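Telomere length regulator taz1 (Schizosaccharomyces pombe, PDB 4ZMI) binds double-stranded telomeric DNA and regulates telomere length and function; this chain is its helical domain. Local coordinates at residues Ser136-Ala141 against Gly184-Ser189. Sequence-based numbering, arbitrary orientation.
Sequences SFYGDA and GQVWKS
Val186 lays its CG1 methyl over one face of the Tyr138 ring in a CH-pi contact, 3.5 Å from CG1 to the ring centroid and 20° off the ring normal. The methyl is displaced from the middle of the ring toward the rim at CZ and CE2, so that the closest approach is 3.3 Å, between Val186 CG1 and Tyr138 CZ. CG1 stands anti to the backbone N of Val186 (chi1 -173°), a setting that directs this branch at the ring; Val186 CB follows at 3.8 Å from Tyr138 CE1. Beyond the valine, Tyr138 OH lies 4.1 Å from Trp187 CE3, a loose approach oblique to the indole. No hydrogen bond links the two segments, and the contact rests on van der Waals packing of an aromatic ring against aliphatic and indole carbon. It joins the first turn of helix 137-154 to the short helix 185-189 within the all-helical domain of Taz1, which belongs by sequence to the telomere repeat binding factor family. The tyrosine hydroxyl is hydrogen-bonded to the backbone O of Leu128, in helix 118-130, which ties the end of the ring to a third helix and satisfies the polar atom in its buried setting. Replacing Tyr138 by an alanine is likely to leave the Val186 methyl without its aromatic face and the carbonyl of Leu128 without this hydroxyl partner. Ile192 of helix 192-203 also packs on both Tyr138 and Trp187; farther out, backbone hydrogen bonds pair Gly184 with Leu129 and Val186 with Ala131, anchoring the start of the short helix beside the end of helix 118-130.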
# COMPACT_ATOMS: atom_id res chain seq x y z
N SER A 136 -12.69 12.85 -2.24
CA SER A 136 -11.78 13.14 -3.35
C SER A 136 -10.39 12.63 -2.95
O SER A 136 -9.39 12.94 -3.60
CB SER A 136 -11.75 14.63 -3.69
OG SER A 136 -11.04 15.39 -2.73
N PHE A 137 -10.37 11.86 -1.87
CA PHE A 137 -9.21 11.09 -1.46
C PHE A 137 -9.05 9.92 -2.42
O PHE A 137 -7.98 9.33 -2.58
CB PHE A 137 -9.41 10.60 -0.03
CG PHE A 137 -8.63 9.36 0.33
CD1 PHE A 137 -7.29 9.44 0.66
CD2 PHE A 137 -9.26 8.13 0.36
CE1 PHE A 137 -6.58 8.31 1.00
CE2 PHE A 137 -8.56 6.99 0.70
CZ PHE A 137 -7.22 7.07 1.02
N TYR A 138 -10.15 9.60 -3.09
CA TYR A 138 -10.15 8.66 -4.18
C TYR A 138 -9.26 9.15 -5.30
O TYR A 138 -8.37 8.44 -5.77
CB TYR A 138 -11.57 8.50 -4.70
CG TYR A 138 -11.83 7.13 -5.21
CD1 TYR A 138 -12.09 6.09 -4.33
CD2 TYR A 138 -11.79 6.86 -6.57
CE1 TYR A 138 -12.32 4.81 -4.79
CE2 TYR A 138 -12.02 5.59 -7.04
CZ TYR A 138 -12.29 4.56 -6.15
OH TYR A 138 -12.53 3.29 -6.60
N GLY A 139 -9.53 10.38 -5.74
CA GLY A 139 -8.78 11.02 -6.81
C GLY A 139 -7.28 10.90 -6.62
O GLY A 139 -6.58 10.50 -7.55
N ASP A 140 -6.80 11.23 -5.43
CA ASP A 140 -5.40 11.03 -5.05
C ASP A 140 -4.94 9.57 -5.20
O ASP A 140 -3.78 9.31 -5.55
CB ASP A 140 -5.17 11.49 -3.60
CG ASP A 140 -5.46 12.99 -3.40
OD1 ASP A 140 -5.91 13.67 -4.36
OD2 ASP A 140 -5.26 13.49 -2.27
N ALA A 141 -5.82 8.62 -4.92
CA ALA A 141 -5.46 7.21 -5.04
C ALA A 141 -5.34 6.81 -6.51
O ALA A 141 -4.44 6.06 -6.88
CB ALA A 141 -6.46 6.33 -4.30
N GLY A 184 -16.53 -1.07 -2.32
CA GLY A 184 -17.51 -0.05 -1.98
C GLY A 184 -18.25 0.46 -3.21
O GLY A 184 -18.14 -0.11 -4.29
N GLN A 185 -19.00 1.54 -3.05
CA GLN A 185 -19.83 2.07 -4.12
C GLN A 185 -19.01 2.55 -5.31
O GLN A 185 -19.38 2.29 -6.46
CB GLN A 185 -20.71 3.22 -3.63
CG GLN A 185 -21.70 3.74 -4.67
CD GLN A 185 -22.40 5.02 -4.25
OE1 GLN A 185 -22.35 5.41 -3.08
NE2 GLN A 185 -23.05 5.68 -5.20
N VAL A 186 -17.92 3.24 -5.04
CA VAL A 186 -17.20 3.93 -6.11
C VAL A 186 -16.67 2.95 -7.15
O VAL A 186 -16.67 3.25 -8.34
CB VAL A 186 -16.04 4.75 -5.55
CG1 VAL A 186 -15.42 5.58 -6.66
CG2 VAL A 186 -16.54 5.66 -4.43
N TRP A 187 -16.23 1.79 -6.69
CA TRP A 187 -15.60 0.82 -7.57
C TRP A 187 -16.53 0.36 -8.66
O TRP A 187 -16.16 0.35 -9.84
CB TRP A 187 -15.13 -0.39 -6.77
CG TRP A 187 -14.37 -1.40 -7.58
CD1 TRP A 187 -14.89 -2.47 -8.26
CD2 TRP A 187 -12.96 -1.47 -7.76
NE1 TRP A 187 -13.89 -3.19 -8.85
CE2 TRP A 187 -12.69 -2.60 -8.55
CE3 TRP A 187 -11.89 -0.68 -7.33
CZ2 TRP A 187 -11.40 -2.95 -8.94
CZ3 TRP A 187 -10.61 -1.03 -7.70
CH2 TRP A 187 -10.37 -2.16 -8.50
N LYS A 188 -17.73 -0.04 -8.28
CA LYS A 188 -18.74 -0.40 -9.26
C LYS A 188 -19.26 0.83 -10.00
O LYS A 188 -19.34 0.84 -11.23
CB LYS A 188 -19.90 -1.15 -8.61
CG LYS A 188 -19.57 -2.57 -8.17
CD LYS A 188 -20.59 -3.57 -8.70
CE LYS A 188 -20.55 -3.65 -10.23
NZ LYS A 188 -21.42 -4.75 -10.76
N SER A 189 -19.62 1.87 -9.25
CA SER A 189 -20.30 3.03 -9.81
C SER A 189 -19.51 3.75 -10.90
O SER A 189 -20.06 4.13 -11.95
CB SER A 189 -20.66 4.03 -8.71
OG SER A 189 -19.53 4.77 -8.31